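Local atomic coordinates of D-glycero-beta-D-manno-heptose-1,7-bisphosphate 7-phosphatase (Mesorhizobium loti, PDB entry 2O2X), a protein that removes the phosphate at C-7 of D-glycero-beta-D-manno-heptose 1,7-bisphosphate, a magnesium-dependent step in the synthesis of ADP-L-glycero-beta-D-manno-heptose. Residues A[55-60]-A[102-107]; A[65-70]-A[207-212]; A[130-133]-A[138-141]; A[184-187]-A[192-195]. All blocks are in the same frame, centred on the assembly; numbering follows the deposited sequence.

Contact 1 (A[55-60]-A[102-107]); sequences IVLRPQ and LELLRE
Leu-57 and Leu-104 mark the closest approach of the two backbones, CA to CA 7.3 Å: an extended piece of loop, 55-58, passes beside the last turns of helix 91-107, and no hydrogen bond joins the two. What holds them is aliphatic. Leu-57 points at the helix and sets its forked end against the base of Leu-104, with CD1 lying 3.7 Å from CB of Leu-104. The same CD1 also comes to 3.9 Å from CD2 of Leu-105, a side chain whose end swings toward the loop, so the isobutyl group of Leu-57 spans two consecutive residues of the helix. In the HAD fold of this phosphatase, the loop leads from strand 34-36, just before the predicted nucleophile Asp-37, into helix 62-71, and its backbone pairs with the loop at Val-44 and Ile-42. Leu-62 of helix 62-71 touches both Leu-57 and Leu-105. Cutting Leu-57 back to an alanine is likely to open a gap over Leu-104 CB and Leu-105 CD2, leaving the loop with little more than Ile-55 against this end of the helix. Ile-55 makes the remaining contact through its branch methyl: with CG2 anti to the backbone N, that methyl reaches CD1 of Leu-104 at 3.8 Å, while CG1 leads away. Ile-55 also rests on Val-97 and Val-101, earlier on helix 91-107, and its side chain is about 5 Å from those of Arg-38 and Asp-39, which by similarity bind substrate.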
loop_
_atom_site.group_PDB
_atom_site.type_symbol
_atom_site.label_atom_id
_atom_site.label_comp_id
_atom_site.label_asym_id
_atom_site.label_seq_id
_atom_site.Cartn_x
_atom_site.Cartn_y
_atom_site.Cartn_z
ATOM N N ILE A 55 -4.129 -15.463 7.516
ATOM C CA ILE A 55 -3.185 -14.620 6.744
ATOM C C ILE A 55 -1.950 -15.409 6.310
ATOM O O ILE A 55 -1.297 -16.090 7.121
ATOM C CB ILE A 55 -2.776 -13.392 7.576
ATOM C CG1 ILE A 55 -3.953 -12.428 7.693
ATOM C CG2 ILE A 55 -1.553 -12.677 6.992
ATOM C CD1 ILE A 55 -4.224 -11.584 6.413
ATOM N N VAL A 56 -1.619 -15.289 5.023
ATOM C CA VAL A 56 -0.414 -15.866 4.442
ATOM C C VAL A 56 0.252 -14.806 3.580
ATOM O O VAL A 56 -0.413 -14.206 2.753
ATOM C CB VAL A 56 -0.785 -17.068 3.554
ATOM C CG1 VAL A 56 0.424 -17.641 2.851
ATOM C CG2 VAL A 56 -1.464 -18.126 4.397
ATOM N N LEU A 57 1.551 -14.609 3.764
ATOM C CA LEU A 57 2.300 -13.681 2.929
ATOM C C LEU A 57 2.442 -14.185 1.502
ATOM O O LEU A 57 2.496 -15.396 1.253
ATOM C CB LEU A 57 3.669 -13.427 3.501
ATOM C CG LEU A 57 3.765 -12.783 4.880
ATOM C CD1 LEU A 57 5.183 -12.483 5.195
ATOM C CD2 LEU A 57 2.938 -11.541 4.955
ATOM N N ARG A 58 2.498 -13.250 0.556
ATOM C CA ARG A 58 2.949 -13.534 -0.810
ATOM C C ARG A 58 4.466 -13.396 -0.829
ATOM O O ARG A 58 4.995 -12.286 -0.757
ATOM C CB ARG A 58 2.285 -12.601 -1.819
ATOM C CG ARG A 58 0.778 -12.743 -1.890
ATOM C CD ARG A 58 0.150 -11.896 -2.956
ATOM N NE ARG A 58 0.543 -12.296 -4.323
ATOM C CZ ARG A 58 1.445 -11.694 -5.080
ATOM N NH1 ARG A 58 2.096 -10.596 -4.687
ATOM N NH2 ARG A 58 1.702 -12.198 -6.273
ATOM N N PRO A 59 5.199 -14.528 -0.896
ATOM C CA PRO A 59 6.661 -14.355 -0.774
ATOM C C PRO A 59 7.283 -13.546 -1.891
ATOM O O PRO A 59 8.325 -12.942 -1.699
ATOM C CB PRO A 59 7.198 -15.802 -0.760
ATOM C CG PRO A 59 5.995 -16.645 -0.395
ATOM C CD PRO A 59 4.818 -15.949 -1.009
ATOM N N GLN A 60 6.634 -13.490 -3.031
ATOM C CA GLN A 60 7.228 -12.749 -4.156
ATOM C C GLN A 60 7.223 -11.219 -3.964
ATOM O O GLN A 60 7.894 -10.514 -4.696
ATOM C CB GLN A 60 6.622 -13.188 -5.489
ATOM C CG GLN A 60 5.142 -13.094 -5.623
ATOM C CD GLN A 60 4.381 -14.366 -5.206
ATOM O OE1 GLN A 60 4.313 -14.721 -4.017
ATOM N NE2 GLN A 60 3.753 -15.014 -6.170
ATOM N N LEU A 102 2.125 -7.635 9.733
ATOM C CA LEU A 102 3.395 -6.994 10.130
ATOM C C LEU A 102 4.303 -7.955 10.922
ATOM O O LEU A 102 5.525 -7.934 10.757
ATOM C CB LEU A 102 3.162 -5.687 10.902
ATOM C CG LEU A 102 2.395 -4.600 10.126
ATOM C CD1 LEU A 102 2.442 -3.266 10.838
ATOM C CD2 LEU A 102 2.825 -4.439 8.679
ATOM N N GLU A 103 3.707 -8.806 11.752
ATOM C CA GLU A 103 4.488 -9.841 12.468
ATOM C C GLU A 103 5.134 -10.846 11.534
ATOM O O GLU A 103 6.320 -11.180 11.676
ATOM C CB GLU A 103 3.611 -10.556 13.502
ATOM C CG GLU A 103 4.300 -11.706 14.214
ATOM C CD GLU A 103 5.627 -11.337 14.896
ATOM O OE1 GLU A 103 5.870 -10.146 15.212
ATOM O OE2 GLU A 103 6.429 -12.274 15.130
ATOM N N LEU A 104 4.375 -11.314 10.551
ATOM C CA LEU A 104 4.944 -12.226 9.569
ATOM C C LEU A 104 6.065 -11.570 8.764
ATOM O O LEU A 104 7.086 -12.197 8.445
ATOM C CB LEU A 104 3.862 -12.780 8.649
ATOM C CG LEU A 104 2.877 -13.744 9.317
ATOM C CD1 LEU A 104 1.709 -13.965 8.412
ATOM C CD2 LEU A 104 3.580 -15.043 9.644
ATOM N N LEU A 105 5.906 -10.299 8.422
ATOM C CA LEU A 105 6.956 -9.568 7.731
ATOM C C LEU A 105 8.211 -9.443 8.609
ATOM O O LEU A 105 9.340 -9.590 8.143
ATOM C CB LEU A 105 6.461 -8.183 7.331
ATOM C CG LEU A 105 5.426 -8.087 6.212
ATOM C CD1 LEU A 105 5.012 -6.636 6.002
ATOM C CD2 LEU A 105 5.926 -8.700 4.928
ATOM N N ARG A 106 8.008 -9.150 9.883
ATOM C CA ARG A 106 9.120 -9.096 10.848
ATOM C C ARG A 106 9.905 -10.402 10.872
ATOM O O ARG A 106 11.136 -10.392 10.903
ATOM C CB ARG A 106 8.608 -8.785 12.255
ATOM C CG ARG A 106 9.744 -8.446 13.243
ATOM C CD ARG A 106 9.302 -8.446 14.695
ATOM N NE ARG A 106 8.877 -9.769 15.168
ATOM C CZ ARG A 106 9.700 -10.758 15.535
ATOM N NH1 ARG A 106 11.020 -10.609 15.505
ATOM N NH2 ARG A 106 9.195 -11.920 15.943
ATOM N N GLU A 107 9.192 -11.517 10.829
ATOM C CA GLU A 107 9.832 -12.834 10.830
ATOM C C GLU A 107 10.650 -13.085 9.573
ATOM O O GLU A 107 11.552 -13.908 9.584
ATOM C CB GLU A 107 8.791 -13.926 11.007
ATOM C CG GLU A 107 8.194 -13.933 12.410
ATOM C CD GLU A 107 7.025 -14.887 12.558
ATOM O OE1 GLU A 107 6.738 -15.659 11.618
ATOM O OE2 GLU A 107 6.372 -14.870 13.625
#

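Contact 2 (A[65-70]-A[207-212]); sequences IATANR and AAIETL
Two helices of the HAD alpha/beta fold, 62-71 and 199-211, lie side by side here against the central sheet, their short segments running almost parallel at 10° with axes 9.2 Å apart. Ile-209 meets Thr-67 and Ala-68 at the point where the backbones come nearest. Its branch methyl CG2, placed by a chi1 of -67° anti to the backbone N, settles 3.7 Å from CA of Ala-68, where the small alanine lets the isoleucine come up against the helix backbone. CG2 of Thr-67 flanks the same isoleucine methyl. Beneath the pair runs strand 34-36, whose Leu-34 touches both Ala-68 and Ile-209 from the sheet side; Leu-158 of strand 158-161 also meets Ile-209.

Toward solvent the contact turns polar. Glu-210 bends at chi2 (-75°) and brings its carboxylate back across the methyl of Thr-67, the two side chains crossing at about a right angle, with OE2 of Glu-210 3.6 Å from CG2 of Thr-67. The threonine hydroxyl OG1 is hydrogen-bonded to Pro-63 O one turn earlier in its own helix, and no direct hydrogen bond links the two helices at this level. Water bridges them instead. One water donates to the backbone O of Thr-67 and, weakly, to Glu-210 OE1; the other donates to Thr-67 OG1 at 2.8 Å and to Glu-210 OE2 at 3.0 Å.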
loop_
_atom_site.group_PDB
_atom_site.type_symbol
_atom_site.label_atom_id
_atom_site.label_comp_id
_atom_site.label_asym_id
_atom_site.label_seq_id
_atom_site.Cartn_x
_atom_site.Cartn_y
_atom_site.Cartn_z
ATOM N N ILE A 65 10.008 -5.327 -0.641
ATOM C CA ILE A 65 10.036 -4.676 0.653
ATOM C C ILE A 65 11.477 -4.622 1.187
ATOM O O ILE A 65 11.925 -3.579 1.632
ATOM C CB ILE A 65 9.085 -5.368 1.661
ATOM C CG1 ILE A 65 7.646 -5.412 1.129
ATOM C CG2 ILE A 65 9.082 -4.629 2.992
ATOM C CD1 ILE A 65 6.697 -6.145 2.011
ATOM N N ALA A 66 12.182 -5.744 1.112
ATOM C CA ALA A 66 13.586 -5.776 1.556
ATOM C C ALA A 66 14.442 -4.741 0.826
ATOM O O ALA A 66 15.259 -4.033 1.427
ATOM C CB ALA A 66 14.154 -7.154 1.339
ATOM N N THR A 67 14.266 -4.636 -0.484
ATOM C CA THR A 67 15.025 -3.682 -1.285
ATOM C C THR A 67 14.757 -2.245 -0.873
ATOM O O THR A 67 15.676 -1.460 -0.726
ATOM C CB THR A 67 14.750 -3.907 -2.800
ATOM O OG1 THR A 67 15.200 -5.221 -3.169
ATOM C CG2 THR A 67 15.441 -2.924 -3.644
ATOM N N ALA A 68 13.488 -1.897 -0.694
ATOM C CA ALA A 68 13.112 -0.560 -0.239
ATOM C C ALA A 68 13.691 -0.299 1.149
ATOM O O ALA A 68 14.253 0.779 1.416
ATOM C CB ALA A 68 11.594 -0.413 -0.216
ATOM N N ASN A 69 13.534 -1.262 2.043
ATOM C CA ASN A 69 14.061 -1.121 3.404
ATOM C C ASN A 69 15.566 -0.763 3.353
ATOM O O ASN A 69 16.017 0.191 4.003
ATOM C CB ASN A 69 13.902 -2.392 4.260
ATOM C CG ASN A 69 12.455 -2.774 4.621
ATOM O OD1 ASN A 69 12.207 -3.929 4.999
ATOM N ND2 ASN A 69 11.508 -1.819 4.536
ATOM N N ARG A 70 16.319 -1.540 2.582
ATOM C CA ARG A 70 17.773 -1.368 2.549
ATOM C C ARG A 70 18.181 -0.079 1.821
ATOM O O ARG A 70 19.248 0.489 2.103
ATOM C CB ARG A 70 18.454 -2.619 1.970
ATOM C CG ARG A 70 18.267 -3.888 2.823
ATOM C CD ARG A 70 19.311 -4.982 2.501
ATOM N NE ARG A 70 19.128 -5.643 1.197
ATOM C CZ ARG A 70 18.473 -6.788 1.001
ATOM N NH1 ARG A 70 17.891 -7.418 2.004
ATOM N NH2 ARG A 70 18.419 -7.313 -0.207
ATOM N N ALA A 207 14.944 -2.786 -9.712
ATOM C CA ALA A 207 15.841 -1.786 -10.287
ATOM C C ALA A 207 15.288 -0.391 -10.068
ATOM O O ALA A 207 16.022 0.561 -9.738
ATOM C CB ALA A 207 16.051 -2.044 -11.760
ATOM N N ALA A 208 13.978 -0.244 -10.229
ATOM C CA ALA A 208 13.334 1.066 -10.052
ATOM C C ALA A 208 13.438 1.570 -8.596
ATOM O O ALA A 208 13.660 2.762 -8.367
ATOM C CB ALA A 208 11.901 0.984 -10.505
ATOM N N ILE A 209 13.307 0.665 -7.631
ATOM C CA ILE A 209 13.430 1.006 -6.209
ATOM C C ILE A 209 14.877 1.381 -5.903
ATOM O O ILE A 209 15.130 2.390 -5.248
ATOM C CB ILE A 209 13.011 -0.165 -5.316
ATOM C CG1 ILE A 209 11.518 -0.436 -5.468
ATOM C CG2 ILE A 209 13.335 0.136 -3.855
ATOM C CD1 ILE A 209 11.053 -1.753 -4.907
ATOM N N GLU A 210 15.818 0.582 -6.404
ATOM C CA GLU A 210 17.249 0.817 -6.149
ATOM C C GLU A 210 17.718 2.179 -6.653
ATOM O O GLU A 210 18.531 2.835 -5.991
ATOM C CB GLU A 210 18.105 -0.288 -6.779
ATOM C CG GLU A 210 18.026 -1.669 -6.108
ATOM C CD GLU A 210 18.790 -1.767 -4.786
ATOM O OE1 GLU A 210 19.175 -0.721 -4.215
ATOM O OE2 GLU A 210 18.996 -2.914 -4.317
ATOM N N THR A 211 17.203 2.625 -7.795
ATOM C CA THR A 211 17.603 3.942 -8.316
ATOM C C THR A 211 17.222 5.055 -7.339
ATOM O O THR A 211 17.894 6.085 -7.270
ATOM C CB THR A 211 17.000 4.274 -9.693
ATOM O OG1 THR A 211 15.580 4.389 -9.593
ATOM C CG2 THR A 211 17.349 3.229 -10.706
ATOM N N LEU A 212 16.166 4.845 -6.570
ATOM C CA LEU A 212 15.744 5.823 -5.578
ATOM C C LEU A 212 16.572 5.819 -4.287
ATOM O O LEU A 212 16.396 6.714 -3.468
ATOM C CB LEU A 212 14.280 5.601 -5.229
ATOM C CG LEU A 212 13.380 5.588 -6.463
ATOM C CD1 LEU A 212 12.001 5.207 -6.060
ATOM C CD2 LEU A 212 13.417 6.930 -7.177
HETATM O O HOH W 1 17.705 -5.574 -4.449
HETATM O O HOH W 2 18.349 -1.775 -1.646
#

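Contact 3 (A[130-133]-A[138-141])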
loop_
_atom_site.group_PDB
_atom_site.type_symbol
_atom_site.label_atom_id
_atom_site.label_comp_id
_atom_site.label_asym_id
_atom_site.label_seq_id
_atom_site.Cartn_x
_atom_site.Cartn_y
_atom_site.Cartn_z
ATOM N N ILE A 130 -20.408 5.619 2.304
ATOM C CA ILE A 130 -20.020 6.753 1.497
ATOM C C ILE A 130 -19.430 6.238 0.205
ATOM O O ILE A 130 -18.452 5.440 0.256
ATOM C CB ILE A 130 -19.002 7.637 2.242
ATOM C CG1 ILE A 130 -19.679 8.176 3.523
ATOM C CG2 ILE A 130 -18.477 8.730 1.343
ATOM C CD1 ILE A 130 -18.803 8.950 4.431
ATOM N N PRO A 131 -20.074 6.550 -0.932
ATOM C CA PRO A 131 -19.682 5.896 -2.176
ATOM C C PRO A 131 -18.408 6.311 -2.864
ATOM O O PRO A 131 -17.830 5.480 -3.580
ATOM C CB PRO A 131 -20.883 6.140 -3.114
ATOM C CG PRO A 131 -21.542 7.282 -2.578
ATOM C CD PRO A 131 -21.289 7.364 -1.114
ATOM N N ASP A 132 -17.965 7.542 -2.708
ATOM C CA ASP A 132 -16.807 7.989 -3.508
ATOM C C ASP A 132 -15.869 8.830 -2.691
ATOM O O ASP A 132 -15.481 9.938 -3.086
ATOM C CB ASP A 132 -17.292 8.793 -4.707
ATOM C CG ASP A 132 -16.201 9.032 -5.759
ATOM O OD1 ASP A 132 -15.210 8.258 -5.832
ATOM O OD2 ASP A 132 -16.354 10.002 -6.532
ATOM N N HIS A 133 -15.506 8.302 -1.533
ATOM C CA HIS A 133 -14.747 9.047 -0.575
ATOM C C HIS A 133 -13.335 9.302 -1.110
ATOM O O HIS A 133 -12.752 8.417 -1.719
ATOM C CB HIS A 133 -14.669 8.314 0.758
ATOM C CG HIS A 133 -14.155 9.170 1.857
ATOM N ND1 HIS A 133 -12.808 9.374 2.082
ATOM C CD2 HIS A 133 -14.808 9.956 2.743
ATOM C CE1 HIS A 133 -12.658 10.196 3.103
ATOM N NE2 HIS A 133 -13.861 10.557 3.529
ATOM N N PRO A 138 -9.975 4.124 -6.301
ATOM C CA PRO A 138 -8.958 4.857 -7.064
ATOM C C PRO A 138 -8.712 6.340 -6.742
ATOM O O PRO A 138 -7.779 6.929 -7.309
ATOM C CB PRO A 138 -9.441 4.687 -8.510
ATOM C CG PRO A 138 -10.934 4.697 -8.352
ATOM C CD PRO A 138 -11.165 3.844 -7.131
ATOM N N ASN A 139 -9.484 6.954 -5.853
ATOM C CA ASN A 139 -9.147 8.296 -5.430
ATOM C C ASN A 139 -7.783 8.247 -4.704
ATOM O O ASN A 139 -7.451 7.237 -4.061
ATOM C CB ASN A 139 -10.238 8.915 -4.566
ATOM C CG ASN A 139 -11.560 9.065 -5.303
ATOM O OD1 ASN A 139 -11.587 9.440 -6.466
ATOM N ND2 ASN A 139 -12.650 8.756 -4.631
ATOM N N PRO A 140 -6.927 9.253 -4.929
ATOM C CA PRO A 140 -5.549 9.258 -4.428
ATOM C C PRO A 140 -5.329 9.730 -2.991
ATOM O O PRO A 140 -4.176 9.894 -2.577
ATOM C CB PRO A 140 -4.865 10.229 -5.381
ATOM C CG PRO A 140 -5.939 11.221 -5.681
ATOM C CD PRO A 140 -7.185 10.405 -5.804
ATOM N N GLY A 141 -6.393 9.891 -2.221
ATOM C CA GLY A 141 -6.274 10.538 -0.912
ATOM C C GLY A 141 -5.264 9.941 0.025
ATOM O O GLY A 141 -4.555 10.662 0.735
HETATM O O HOH W 3 -13.905 10.386 -7.497
HETATM O O HOH W 4 -13.181 7.938 -8.455
#
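Asn-139 turns its amide toward the 130-133 loop and spends both N-H groups of ND2 there, one on the carboxylate of Asp-132 and one on the backbone carbonyl of His-133. The bond from ND2 to Asp-132 OD1 is 2.9 Å long and fairly straight at 159°; that to His-133 O is equally long. Both acceptors lie close to the amide plane, as the two N-H directions require, yet ND2 comes from well above the plane of each acceptor. The carboxylate and amide planes stand 44° apart, and the two side chains cross at about a right angle. Asp-132 gets there with CG anti to its backbone N (chi1 -167°), which brings its end toward the asparagine.

Two waters complete the polar cluster at the other end of the amide. One lies 2.7 Å from Asn-139 OD1 and also 2.7 Å from Asp-132 OD2, while the second also sits at Asn-139 OD1 and makes a weak bond to Asp-132 OD1. With a leucine at Asn-139, Asp-132 OD1 and His-133 O would probably lose their shared donor and the 130-133 loop be freer to shift. His-133 points its ring the other way, to the backbone N of Met-135 and the ring of Tyr-120. The two bonds close the short turn 134-137, in the connection between strand 114-118 and helix 141-150; its Arg-136 and Lys-137 probably serve substrate recognition and phosphoryl stabilisation, as in related HAD phosphatases.

Contact 4 (A[184-187]-A[192-195])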
loop_
_atom_site.group_PDB
_atom_site.type_symbol
_atom_site.label_atom_id
_atom_site.label_comp_id
_atom_site.label_asym_id
_atom_site.label_seq_id
_atom_site.Cartn_x
_atom_site.Cartn_y
_atom_site.Cartn_z
ATOM N N GLU A 184 -1.152 -6.708 -17.059
ATOM C CA GLU A 184 -0.530 -6.331 -18.317
ATOM C C GLU A 184 0.039 -4.920 -18.294
ATOM O O GLU A 184 -0.450 -4.041 -17.570
ATOM C CB GLU A 184 -1.554 -6.420 -19.471
ATOM C CG GLU A 184 -2.036 -7.818 -19.725
ATOM C CD GLU A 184 -2.954 -7.926 -20.942
ATOM O OE1 GLU A 184 -3.801 -7.033 -21.135
ATOM O OE2 GLU A 184 -2.863 -8.947 -21.666
ATOM N N ALA A 185 1.003 -4.685 -19.176
ATOM C CA ALA A 185 1.622 -3.390 -19.332
ATOM C C ALA A 185 0.656 -2.387 -19.994
ATOM O O ALA A 185 -0.185 -2.757 -20.819
ATOM C CB ALA A 185 2.853 -3.521 -20.193
ATOM N N ALA A 186 0.785 -1.124 -19.634
ATOM C CA ALA A 186 0.097 -0.053 -20.336
ATOM C C ALA A 186 1.039 1.147 -20.268
ATOM O O ALA A 186 1.106 1.828 -19.256
ATOM C CB ALA A 186 -1.251 0.266 -19.696
ATOM N N VAL A 187 1.819 1.359 -21.320
ATOM C CA VAL A 187 2.889 2.352 -21.283
ATOM C C VAL A 187 2.463 3.558 -22.079
ATOM O O VAL A 187 2.329 3.498 -23.302
ATOM C CB VAL A 187 4.208 1.780 -21.786
ATOM C CG1 VAL A 187 5.300 2.848 -21.721
ATOM C CG2 VAL A 187 4.585 0.571 -20.958
ATOM N N ALA A 192 3.083 4.909 -16.622
ATOM C CA ALA A 192 3.289 3.580 -17.123
ATOM C C ALA A 192 2.805 2.594 -16.073
ATOM O O ALA A 192 3.267 2.626 -14.921
ATOM C CB ALA A 192 4.744 3.331 -17.441
ATOM N N ILE A 193 1.878 1.723 -16.478
ATOM C CA ILE A 193 1.584 0.476 -15.750
ATOM C C ILE A 193 2.561 -0.578 -16.228
ATOM O O ILE A 193 2.620 -0.892 -17.424
ATOM C CB ILE A 193 0.150 -0.009 -15.947
ATOM C CG1 ILE A 193 -0.819 1.036 -15.372
ATOM C CG2 ILE A 193 -0.056 -1.312 -15.249
ATOM C CD1 ILE A 193 -2.280 0.825 -15.651
ATOM N N ARG A 194 3.389 -1.051 -15.302
ATOM C CA ARG A 194 4.419 -2.040 -15.569
ATOM C C ARG A 194 3.874 -3.398 -15.145
ATOM O O ARG A 194 3.271 -3.517 -14.081
ATOM C CB ARG A 194 5.686 -1.719 -14.766
ATOM C CG ARG A 194 6.218 -0.319 -14.943
ATOM C CD ARG A 194 6.735 -0.083 -16.320
ATOM N NE ARG A 194 7.399 1.208 -16.431
ATOM C CZ ARG A 194 7.802 1.715 -17.591
ATOM N NH1 ARG A 194 7.575 1.044 -18.710
ATOM N NH2 ARG A 194 8.393 2.915 -17.619
ATOM N N PRO A 195 4.071 -4.437 -15.948
ATOM C CA PRO A 195 3.560 -5.750 -15.578
ATOM C C PRO A 195 4.384 -6.368 -14.437
ATOM O O PRO A 195 5.576 -6.138 -14.367
ATOM C CB PRO A 195 3.716 -6.556 -16.872
ATOM C CG PRO A 195 4.860 -5.937 -17.533
ATOM C CD PRO A 195 4.803 -4.473 -17.235
#
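A short antiparallel beta hairpin, strands 186-188 and 191-196, forms one edge of the central sheet within the chain. Ala-186 and Ile-193 are the hydrogen-bonded pair: Ala-186 N donates to Ile-193 O at 2.9 Å, and Ile-193 N returns the bond to Ala-186 O. Val-187 and Ala-192 follow as the non-hydrogen-bonded pair, their CA atoms 4.4 Å apart.

On the face shared by Ala-186 and Ile-193, the alanine is the hollow and the isoleucine the bump. The methyl CB of Ala-186 lies 4.0 Å from CB of Ile-193, and the branch methyl CG2 of Ile-193, anti to its backbone N, extends along the neighbouring strand as far as the carbonyl oxygen of Glu-184. Leu-164 and Met-167 of helix 164-172 touch this isoleucine too, joining the hairpin to the body of the fold.

The face of Val-187 and Ala-192 is filled by an arginine. Arg-194 bends at chi2 (-67°) and doubles back along its own strand, so that its guanidinium lies flat over the methyl of Ala-192: CB of Ala-192 is 3.4 Å from the guanidinium plane, over its centre. NE is held by the side chain of Gln-177 on the adjoining strand. Val-187 then fits beside the folded arginine, its CG2 3.8 Å from NH1 of Arg-194. At the open end of the ladder the methyl of Ala-185 rests against the CD side of the Pro-195 ring, Ala-185 CB to Pro-195 CD 3.7 Å.

In the fold
Along the chain, contacts 1 and 2 interlock, their segments alternating, whereas contact 3 and then contact 4 fall within the long span between the two halves of contact 2. The first two touch, CD2 of Leu-105 lying 4.0 Å from CD1 of Ile-65, so helix 62-71 links helix 91-107 to helix 199-211 in one packed layer. Contact 3 lies on the opposite side of the chain's centre from both, its centre 28 Å from that of contact 1. Contact 4, at the 186-188 edge of the sheet, continues through strand 191-196 into helix 199-211 of contact 2. Contacts 1 and 3 lie near residues predicted to bind substrate, while contact 2 is remote from them.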